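Local coordinates for protein D-lactate dehydrogenase (Fermentative) (Pseudomonas aeruginosa, PDB 6ABJ) that probably catalyses the NADH-dependent interconversion of pyruvate and D-lactate, as a tetrameric member of the D-isomer specific 2-hydroxyacid dehydrogenase family, at residues B[65-74]-B[91-102]; B[168-177]-B[194-204]. One frame throughout, in Å; residues are numbered along the deposited sequence.

Interaction 1 (B[65-74]-B[91-102]); sequences CAFVNDDLSR and RSAGYNHVDLAA. With ACT (acetate ion), chain D.
The H97 imidazole lies with one face against the backbone of V68, whose CA sits 3.5 Å from the ring centroid of H97 in a CH-pi contact. Against the opposite face rests CG2 of V98, from the ring's own segment, while the carbonyl oxygen of D70 comes up in plane at the ring edge, 3.2 Å from CD2 of H97. A chi1 of 58° sets CG of H97 between the backbone N and the carbonyl carbon and carries the ring across the loop 67-70. L72 runs alongside both H97 and V98, its CD1 3.7 Å from V98 CG2. Next to L72 the backbones join in a single bridge: D99 N gives a nearly straight bond of 2.8 Å to L72 O, and L72 N a weak one to H97 O.

At the other end R91 N donates to A66 O at 3.0 Å. The R91 chain, extended from CG to NE, slides past C65 SG and lays one guanidinium face over CB of F67; NH2 of R91 donates to F22 O, outside both segments. The rings of F67 and F284 meet edge-to-face.

The loop that carries these groups is itself well tied. D70 OD2 receives F67 N at 2.8 Å across a type I turn, with S23 holding the other carboxylate oxygen. D71 OD1 accepts S73 N, an Asx turn, and S73 OG as well, both from the same face of the carboxylate. G94 N binds an acetate, probably from the crystallisation liquor, which also bonds Y116 OH. F67 lies close to F314 of the NADH site, consistent with these two loops, which leave the C-terminal ends of neighbouring parallel strands 63-66 and 87-90, bordering the cofactor cleft as in related 2-hydroxyacid dehydrogenases.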
loop_
_atom_site.group_PDB
_atom_site.type_symbol
_atom_site.label_atom_id
_atom_site.label_comp_id
_atom_site.label_asym_id
_atom_site.label_seq_id
_atom_site.Cartn_x
_atom_site.Cartn_y
_atom_site.Cartn_z
ATOM N N CYS B 65 -26.399 13.015 -21.228
ATOM C CA CYS B 65 -26.403 12.857 -19.785
ATOM C C CYS B 65 -24.965 13.038 -19.268
ATOM O O CYS B 65 -24.075 12.315 -19.695
ATOM C CB CYS B 65 -26.983 11.493 -19.357
ATOM S SG CYS B 65 -26.901 11.301 -17.538
ATOM N N ALA B 66 -24.755 14.029 -18.410
ATOM C CA ALA B 66 -23.411 14.451 -18.007
ATOM C C ALA B 66 -23.235 14.333 -16.507
ATOM O O ALA B 66 -24.184 14.395 -15.749
ATOM C CB ALA B 66 -23.125 15.898 -18.402
ATOM N N PHE B 67 -21.980 14.197 -16.090
ATOM C CA PHE B 67 -21.670 14.183 -14.705
ATOM C C PHE B 67 -20.878 15.436 -14.454
ATOM O O PHE B 67 -20.563 16.180 -15.380
ATOM C CB PHE B 67 -20.829 12.892 -14.379
ATOM C CG PHE B 67 -20.713 12.619 -12.912
ATOM C CD1 PHE B 67 -21.803 12.735 -12.071
ATOM C CD2 PHE B 67 -19.514 12.220 -12.363
ATOM C CE1 PHE B 67 -21.704 12.521 -10.711
ATOM C CE2 PHE B 67 -19.401 11.996 -10.991
ATOM C CZ PHE B 67 -20.501 12.102 -10.172
ATOM N N VAL B 68 -20.487 15.658 -13.205
ATOM C CA VAL B 68 -19.870 16.947 -12.835
ATOM C C VAL B 68 -18.459 17.254 -13.416
ATOM O O VAL B 68 -17.986 18.392 -13.377
ATOM C CB VAL B 68 -19.790 17.127 -11.300
ATOM C CG1 VAL B 68 -21.159 17.075 -10.675
ATOM C CG2 VAL B 68 -18.862 16.085 -10.663
ATOM N N ASN B 69 -17.827 16.259 -13.955
ATOM C CA ASN B 69 -16.487 16.418 -14.471
ATOM C C ASN B 69 -16.530 16.633 -15.984
ATOM O O ASN B 69 -15.476 16.700 -16.675
ATOM C CB ASN B 69 -15.643 15.185 -14.093
ATOM C CG ASN B 69 -16.280 13.876 -14.539
ATOM O OD1 ASN B 69 -17.494 13.783 -14.689
ATOM N ND2 ASN B 69 -15.467 12.876 -14.757
ATOM N N ASP B 70 -17.743 16.654 -16.524
ATOM C CA ASP B 70 -17.930 16.985 -17.927
ATOM C C ASP B 70 -17.924 18.515 -18.148
ATOM O O ASP B 70 -18.346 19.311 -17.300
ATOM C CB ASP B 70 -19.242 16.375 -18.425
ATOM C CG ASP B 70 -19.165 14.862 -18.596
ATOM O OD1 ASP B 70 -18.197 14.378 -19.229
ATOM O OD2 ASP B 70 -20.089 14.146 -18.134
ATOM N N ASP B 71 -17.418 18.920 -19.292
ATOM C CA ASP B 71 -17.279 20.346 -19.570
ATOM C C ASP B 71 -18.552 20.861 -20.287
ATOM O O ASP B 71 -18.778 20.496 -21.429
ATOM C CB ASP B 71 -16.040 20.568 -20.437
ATOM C CG ASP B 71 -15.806 22.024 -20.772
ATOM O OD1 ASP B 71 -16.538 22.935 -20.284
ATOM O OD2 ASP B 71 -14.866 22.241 -21.559
ATOM N N LEU B 72 -19.348 21.650 -19.574
ATOM C CA LEU B 72 -20.566 22.276 -20.148
ATOM C C LEU B 72 -20.470 23.807 -20.131
ATOM O O LEU B 72 -21.435 24.562 -19.732
ATOM C CB LEU B 72 -21.801 21.792 -19.370
ATOM C CG LEU B 72 -22.152 20.329 -19.678
ATOM C CD1 LEU B 72 -23.090 19.745 -18.624
ATOM C CD2 LEU B 72 -22.772 20.237 -21.067
ATOM N N SER B 73 -19.295 24.278 -20.542
ATOM C CA SER B 73 -19.069 25.722 -20.718
ATOM C C SER B 73 -19.733 26.118 -22.041
ATOM O O SER B 73 -20.134 25.247 -22.820
ATOM C CB SER B 73 -17.531 26.036 -20.728
ATOM O OG SER B 73 -16.926 25.208 -21.696
ATOM N N ARG B 74 -19.844 27.419 -22.280
ATOM C CA ARG B 74 -20.479 27.925 -23.516
ATOM C C ARG B 74 -20.005 27.259 -24.802
ATOM O O ARG B 74 -20.838 26.816 -25.598
ATOM C CB ARG B 74 -20.351 29.451 -23.624
ATOM C CG ARG B 74 -20.789 29.997 -24.987
ATOM C CD ARG B 74 -20.654 31.518 -25.106
ATOM N NE ARG B 74 -21.829 32.190 -24.514
ATOM C CZ ARG B 74 -23.063 32.228 -25.059
ATOM N NH1 ARG B 74 -23.316 31.655 -26.237
ATOM N NH2 ARG B 74 -24.057 32.843 -24.419
ATOM N N ARG B 91 -26.610 13.759 -14.192
ATOM C CA ARG B 91 -26.823 12.670 -13.233
ATOM C C ARG B 91 -26.078 13.006 -11.919
ATOM O O ARG B 91 -25.346 12.181 -11.367
ATOM C CB ARG B 91 -26.384 11.302 -13.771
ATOM C CG ARG B 91 -24.965 11.223 -14.318
ATOM C CD ARG B 91 -24.675 9.838 -14.885
ATOM N NE ARG B 91 -23.257 9.617 -15.184
ATOM C CZ ARG B 91 -22.646 10.006 -16.300
ATOM N NH1 ARG B 91 -23.314 10.654 -17.245
ATOM N NH2 ARG B 91 -21.355 9.747 -16.470
ATOM N N SER B 92 -26.284 14.232 -11.441
ATOM C CA SER B 92 -25.633 14.769 -10.271
ATOM C C SER B 92 -26.573 15.774 -9.662
ATOM O O SER B 92 -27.494 16.291 -10.340
ATOM C CB SER B 92 -24.329 15.470 -10.663
ATOM O OG SER B 92 -24.526 16.593 -11.522
ATOM N N ALA B 93 -26.307 16.148 -8.421
ATOM C CA ALA B 93 -26.950 17.302 -7.847
ATOM C C ALA B 93 -26.248 18.556 -8.296
ATOM O O ALA B 93 -26.906 19.553 -8.651
ATOM C CB ALA B 93 -26.996 17.196 -6.328
ATOM N N GLY B 94 -24.905 18.531 -8.295
ATOM C CA GLY B 94 -24.148 19.740 -8.563
ATOM C C GLY B 94 -24.106 20.057 -10.045
ATOM O O GLY B 94 -24.268 19.166 -10.892
ATOM N N TYR B 95 -23.888 21.328 -10.340
ATOM C CA TYR B 95 -23.891 21.840 -11.737
ATOM C C TYR B 95 -22.930 23.020 -11.959
ATOM O O TYR B 95 -23.153 23.812 -12.870
ATOM C CB TYR B 95 -25.299 22.256 -12.174
ATOM C CG TYR B 95 -26.011 23.108 -11.208
ATOM C CD1 TYR B 95 -25.770 24.504 -11.121
ATOM C CD2 TYR B 95 -26.954 22.543 -10.352
ATOM C CE1 TYR B 95 -26.438 25.271 -10.197
ATOM C CE2 TYR B 95 -27.628 23.314 -9.425
ATOM C CZ TYR B 95 -27.392 24.662 -9.388
ATOM O OH TYR B 95 -28.070 25.360 -8.489
ATOM N N ASN B 96 -21.818 23.061 -11.192
ATOM C CA ASN B 96 -20.845 24.161 -11.303
ATOM C C ASN B 96 -20.215 24.237 -12.664
ATOM O O ASN B 96 -19.897 25.317 -13.143
ATOM C CB ASN B 96 -19.699 23.978 -10.306
ATOM C CG ASN B 96 -20.112 24.263 -8.881
ATOM O OD1 ASN B 96 -20.986 25.098 -8.616
ATOM N ND2 ASN B 96 -19.457 23.580 -7.940
ATOM N N HIS B 97 -19.966 23.063 -13.226
ATOM C CA HIS B 97 -19.475 22.865 -14.592
ATOM C C HIS B 97 -20.378 23.378 -15.757
ATOM O O HIS B 97 -19.969 23.308 -16.940
ATOM C CB HIS B 97 -19.201 21.380 -14.814
ATOM C CG HIS B 97 -20.402 20.459 -14.594
ATOM N ND1 HIS B 97 -21.241 20.515 -13.492
ATOM C CD2 HIS B 97 -20.835 19.405 -15.332
ATOM C CE1 HIS B 97 -22.114 19.530 -13.560
ATOM N NE2 HIS B 97 -21.886 18.835 -14.664
ATOM N N VAL B 98 -21.586 23.824 -15.444
ATOM C CA VAL B 98 -22.530 24.282 -16.498
ATOM C C VAL B 98 -22.583 25.783 -16.581
ATOM O O VAL B 98 -22.888 26.459 -15.607
ATOM C CB VAL B 98 -23.980 23.771 -16.234
ATOM C CG1 VAL B 98 -24.874 24.097 -17.421
ATOM C CG2 VAL B 98 -23.989 22.264 -15.998
ATOM N N ASP B 99 -22.325 26.343 -17.750
ATOM C CA ASP B 99 -22.633 27.779 -17.953
ATOM C C ASP B 99 -24.154 27.966 -18.230
ATOM O O ASP B 99 -24.592 27.766 -19.344
ATOM C CB ASP B 99 -21.795 28.320 -19.129
ATOM C CG ASP B 99 -21.966 29.830 -19.328
ATOM O OD1 ASP B 99 -22.851 30.481 -18.673
ATOM O OD2 ASP B 99 -21.235 30.348 -20.210
ATOM N N LEU B 100 -24.932 28.297 -17.202
ATOM C CA LEU B 100 -26.403 28.247 -17.277
ATOM C C LEU B 100 -26.918 29.391 -18.101
ATOM O O LEU B 100 -27.914 29.264 -18.764
ATOM C CB LEU B 100 -27.019 28.331 -15.880
ATOM C CG LEU B 100 -26.804 27.130 -14.935
ATOM C CD1 LEU B 100 -27.162 27.473 -13.497
ATOM C CD2 LEU B 100 -27.607 25.947 -15.416
ATOM N N ALA B 101 -26.253 30.543 -18.002
ATOM C CA ALA B 101 -26.563 31.725 -18.800
ATOM C C ALA B 101 -26.432 31.416 -20.274
ATOM O O ALA B 101 -27.321 31.736 -21.075
ATOM C CB ALA B 101 -25.657 32.892 -18.414
ATOM N N ALA B 102 -25.380 30.740 -20.628
ATOM C CA ALA B 102 -25.176 30.302 -21.996
ATOM C C ALA B 102 -26.234 29.254 -22.410
ATOM O O ALA B 102 -26.777 29.317 -23.500
ATOM C CB ALA B 102 -23.744 29.769 -22.189
HETATM C C ACT D . -21.912 16.550 -7.204
HETATM O O ACT D . -21.313 17.640 -7.088
HETATM O OXT ACT D . -23.147 16.451 -7.042
HETATM C CH3 ACT D . -21.123 15.320 -7.546
HETATM O O HOH W 1 -17.492 23.176 -17.580
HETATM O O HOH W 2 -18.926 28.944 -20.599
#

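Interaction 2 (B[168-177]-B[194-204])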
loop_
_atom_site.group_PDB
_atom_site.type_symbol
_atom_site.label_atom_id
_atom_site.label_comp_id
_atom_site.label_asym_id
_atom_site.label_seq_id
_atom_site.Cartn_x
_atom_site.Cartn_y
_atom_site.Cartn_z
ATOM N N THR B 168 -29.223 20.260 10.124
ATOM C CA THR B 168 -30.106 19.177 10.504
ATOM C C THR B 168 -31.257 18.982 9.526
ATOM O O THR B 168 -32.328 18.533 9.919
ATOM C CB THR B 168 -30.618 19.309 11.949
ATOM O OG1 THR B 168 -31.285 20.587 12.155
ATOM C CG2 THR B 168 -29.445 19.182 12.921
ATOM N N GLY B 169 -30.953 19.225 8.260
ATOM C CA GLY B 169 -31.703 18.702 7.147
ATOM C C GLY B 169 -31.771 17.212 7.109
ATOM O O GLY B 169 -31.414 16.515 8.045
ATOM N N GLN B 170 -32.293 16.674 6.004
ATOM C CA GLN B 170 -32.495 15.241 5.906
ATOM C C GLN B 170 -31.189 14.368 6.193
ATOM O O GLN B 170 -31.233 13.371 6.857
ATOM C CB GLN B 170 -33.025 14.915 4.518
ATOM C CG GLN B 170 -34.542 14.941 4.415
ATOM C CD GLN B 170 -34.986 13.681 3.709
ATOM O OE1 GLN B 170 -35.833 12.950 4.208
ATOM N NE2 GLN B 170 -34.338 13.372 2.567
ATOM N N ILE B 171 -30.091 14.735 5.607
ATOM C CA ILE B 171 -28.887 13.900 5.768
ATOM C C ILE B 171 -28.394 14.060 7.212
ATOM O O ILE B 171 -28.111 13.066 7.893
ATOM C CB ILE B 171 -27.813 14.248 4.732
ATOM C CG1 ILE B 171 -28.310 14.010 3.311
ATOM C CG2 ILE B 171 -26.599 13.323 4.963
ATOM C CD1 ILE B 171 -27.397 14.511 2.205
ATOM N N GLY B 172 -28.338 15.293 7.691
ATOM C CA GLY B 172 -27.874 15.560 9.064
ATOM C C GLY B 172 -28.716 14.831 10.078
ATOM O O GLY B 172 -28.206 14.277 11.071
ATOM N N GLU B 173 -30.031 14.830 9.864
ATOM C CA GLU B 173 -30.937 14.122 10.764
ATOM C C GLU B 173 -30.701 12.621 10.733
ATOM O O GLU B 173 -30.721 11.936 11.773
ATOM C CB GLU B 173 -32.419 14.456 10.408
ATOM C CG GLU B 173 -33.386 13.674 11.277
ATOM C CD GLU B 173 -34.891 13.768 10.821
ATOM O OE1 GLU B 173 -35.250 14.776 10.176
ATOM O OE2 GLU B 173 -35.636 12.836 11.145
ATOM N N THR B 174 -30.533 12.086 9.552
ATOM C CA THR B 174 -30.289 10.670 9.379
ATOM C C THR B 174 -28.986 10.277 10.080
ATOM O O THR B 174 -28.910 9.265 10.791
ATOM C CB THR B 174 -30.206 10.315 7.883
ATOM O OG1 THR B 174 -31.373 10.823 7.194
ATOM C CG2 THR B 174 -30.088 8.804 7.662
ATOM N N PHE B 175 -27.953 11.085 9.840
ATOM C CA PHE B 175 -26.663 10.913 10.549
ATOM C C PHE B 175 -26.863 10.973 12.062
ATOM O O PHE B 175 -26.336 10.148 12.859
ATOM C CB PHE B 175 -25.721 12.006 10.056
ATOM C CG PHE B 175 -24.403 12.054 10.805
ATOM C CD1 PHE B 175 -23.436 11.126 10.518
ATOM C CD2 PHE B 175 -24.189 12.953 11.846
ATOM C CE1 PHE B 175 -22.197 11.142 11.205
ATOM C CE2 PHE B 175 -22.972 12.955 12.568
ATOM C CZ PHE B 175 -21.976 12.063 12.213
ATOM N N ALA B 176 -27.606 11.969 12.510
ATOM C CA ALA B 176 -27.826 12.110 13.958
ATOM C C ALA B 176 -28.474 10.865 14.556
ATOM O O ALA B 176 -28.064 10.405 15.650
ATOM C CB ALA B 176 -28.632 13.366 14.264
ATOM N N ARG B 177 -29.475 10.283 13.882
ATOM C CA ARG B 177 -30.167 9.115 14.410
ATOM C C ARG B 177 -29.220 7.923 14.511
ATOM O O ARG B 177 -29.221 7.140 15.479
ATOM C CB ARG B 177 -31.397 8.728 13.506
ATOM C CG ARG B 177 -32.170 7.486 13.968
ATOM C CD ARG B 177 -33.689 7.507 13.605
ATOM N NE ARG B 177 -33.902 8.273 12.387
ATOM C CZ ARG B 177 -34.425 9.499 12.303
ATOM N NH1 ARG B 177 -34.888 10.119 13.348
ATOM N NH2 ARG B 177 -34.469 10.116 11.122
ATOM N N ASN B 194 -35.293 21.560 14.317
ATOM C CA ASN B 194 -36.501 20.777 14.235
ATOM C C ASN B 194 -36.674 19.821 15.423
ATOM O O ASN B 194 -35.693 19.477 16.119
ATOM C CB ASN B 194 -36.557 20.032 12.935
ATOM C CG ASN B 194 -35.559 18.885 12.865
ATOM O OD1 ASN B 194 -35.718 17.841 13.508
ATOM N ND2 ASN B 194 -34.520 19.089 12.063
ATOM N N PRO B 195 -37.930 19.387 15.675
ATOM C CA PRO B 195 -38.222 18.574 16.866
ATOM C C PRO B 195 -37.811 17.150 16.729
ATOM O O PRO B 195 -37.724 16.435 17.721
ATOM C CB PRO B 195 -39.762 18.643 16.984
ATOM C CG PRO B 195 -40.215 18.901 15.587
ATOM C CD PRO B 195 -39.168 19.828 15.002
ATOM N N ARG B 196 -37.518 16.728 15.518
ATOM C CA ARG B 196 -37.098 15.365 15.362
ATOM C C ARG B 196 -35.741 15.115 16.003
ATOM O O ARG B 196 -35.516 14.090 16.645
ATOM C CB ARG B 196 -37.081 14.977 13.882
ATOM C CG ARG B 196 -38.412 14.430 13.381
ATOM C CD ARG B 196 -38.734 14.910 11.971
ATOM N NE ARG B 196 -38.289 16.281 11.734
ATOM C CZ ARG B 196 -37.719 16.695 10.608
ATOM N NH1 ARG B 196 -37.520 15.842 9.614
ATOM N NH2 ARG B 196 -37.349 17.961 10.478
ATOM N N ILE B 197 -34.843 16.071 15.818
ATOM C CA ILE B 197 -33.472 16.031 16.427
ATOM C C ILE B 197 -33.612 15.962 17.919
ATOM O O ILE B 197 -33.012 15.127 18.592
ATOM C CB ILE B 197 -32.695 17.289 16.060
ATOM C CG1 ILE B 197 -32.373 17.285 14.549
ATOM C CG2 ILE B 197 -31.443 17.415 16.917
ATOM C CD1 ILE B 197 -31.268 16.309 14.142
ATOM N N GLN B 198 -34.528 16.794 18.445
ATOM C CA GLN B 198 -34.892 16.752 19.857
ATOM C C GLN B 198 -35.404 15.429 20.343
ATOM O O GLN B 198 -34.965 14.975 21.389
ATOM C CB GLN B 198 -35.886 17.873 20.138
ATOM C CG GLN B 198 -35.162 19.194 20.025
ATOM C CD GLN B 198 -36.087 20.406 20.090
ATOM O OE1 GLN B 198 -37.063 20.508 19.355
ATOM N NE2 GLN B 198 -35.742 21.353 20.943
ATOM N N ALA B 199 -36.299 14.788 19.589
ATOM C CA ALA B 199 -36.814 13.456 19.962
ATOM C C ALA B 199 -35.730 12.392 20.007
ATOM O O ALA B 199 -35.842 11.435 20.779
ATOM C CB ALA B 199 -37.901 13.001 19.006
ATOM N N LEU B 200 -34.690 12.529 19.178
ATOM C CA LEU B 200 -33.512 11.621 19.268
ATOM C C LEU B 200 -32.702 11.812 20.523
ATOM O O LEU B 200 -31.829 11.016 20.773
ATOM C CB LEU B 200 -32.513 11.830 18.112
ATOM C CG LEU B 200 -33.159 11.543 16.781
ATOM C CD1 LEU B 200 -32.305 12.005 15.609
ATOM C CD2 LEU B 200 -33.469 10.061 16.721
ATOM N N GLY B 201 -32.926 12.881 21.272
ATOM C CA GLY B 201 -32.088 13.199 22.419
ATOM C C GLY B 201 -31.112 14.305 22.102
ATOM O O GLY B 201 -30.286 14.664 22.931
ATOM N N GLY B 202 -31.228 14.912 20.928
ATOM C CA GLY B 202 -30.303 15.988 20.498
ATOM C C GLY B 202 -30.543 17.337 21.128
ATOM O O GLY B 202 -31.699 17.760 21.299
ATOM N N ARG B 203 -29.471 18.049 21.444
ATOM C CA ARG B 203 -29.544 19.393 22.067
ATOM C C ARG B 203 -29.081 20.416 21.032
ATOM O O ARG B 203 -27.900 20.384 20.558
ATOM C CB ARG B 203 -28.578 19.435 23.238
ATOM C CG ARG B 203 -29.111 20.060 24.500
ATOM C CD ARG B 203 -28.182 20.922 25.279
ATOM N NE ARG B 203 -26.781 20.465 25.420
ATOM C CZ ARG B 203 -25.742 21.294 25.376
ATOM N NH1 ARG B 203 -25.908 22.601 25.201
ATOM N NH2 ARG B 203 -24.517 20.867 25.533
ATOM N N TYR B 204 -29.917 21.395 20.721
ATOM C CA TYR B 204 -29.456 22.526 19.895
ATOM C C TYR B 204 -28.714 23.514 20.724
ATOM O O TYR B 204 -29.083 23.748 21.888
ATOM C CB TYR B 204 -30.640 23.239 19.151
ATOM C CG TYR B 204 -31.111 22.503 17.923
ATOM C CD1 TYR B 204 -32.094 21.552 18.031
ATOM C CD2 TYR B 204 -30.547 22.736 16.681
ATOM C CE1 TYR B 204 -32.563 20.898 16.943
ATOM C CE2 TYR B 204 -30.955 22.028 15.586
ATOM C CZ TYR B 204 -32.014 21.155 15.708
ATOM O OH TYR B 204 -32.486 20.429 14.627
HETATM O O HOH W 3 -33.399 21.582 10.920
#
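With chi1 of T168 at 56°, OG1 sits between the backbone N and the carbonyl carbon and faces the hydroxyl of Y204, 2.8 Å from OG1 to OH, while CG2 is left to lie on the end of I197. E173 starts with CG anti to its backbone N (chi1 177°) and runs out extended toward R196. The setting is the Rossmann fold of the NAD-binding domain: residues 168-177 hold part of the glycine-rich GxGxxG turn and the helix after it, including Q170 and I171 of the NADH site. Helix 195-199 runs almost parallel to helix 170-177, their axes 10.2 Å apart at closest approach.

Between the helices the apolar layer is thin. CD1 of I197 reaches CG2 of T168 at 3.6 Å and also touches A176 CB. L200 crosses R177 at about a right angle, CD1 against the backbone and CB of R177, CD2 along CG, CD and NH1. On one side of this layer E173 holds two arginines, one with each oxygen. OE1 makes a salt bridge to NH1 of R196 at 2.6 Å, from over a guanidinium face, the carboxylate and guanidinium planes standing 89° apart; OE2 takes a hydrogen-bonded salt bridge from NH2 of R177, in the plane of that guanidinium. The carboxylate would thus offset both positive charges.

N194 caps the second helix through OD1, which accepts I197 N, and G201 closes it in a Schellman motif. D190 of the NADH site accepts T168 N. One water joins T168 OG1 to N194 ND2, and N194 N donates to the Y204 hydroxyl oxygen, OH, at 3.0 Å.

Overall arrangement
Interactions 1 and 2 occupy opposite sides of the chain's centre, about 32 Å apart between their centres, and share no helix or strand. Each lies beside its own parallel sheet: 65-74/91-102 joins loops following two adjacent strands of the five-stranded sheet, whereas 168-177/194-204 joins the glycine-rich turn and its helix to helix 195-199 and edge strand 203-204 of the seven-stranded Rossmann sheet. Both are partly buried; interaction 1 is the larger, has no exposed residue among those touching, and relies on backbone bonds with an imidazole between a backbone CA and a valine methyl. Interaction 2 adds a charged network to its small apolar layer. Both come near NADH-binding residues, F314 in the first case and Q170, I171 and D190 in the second.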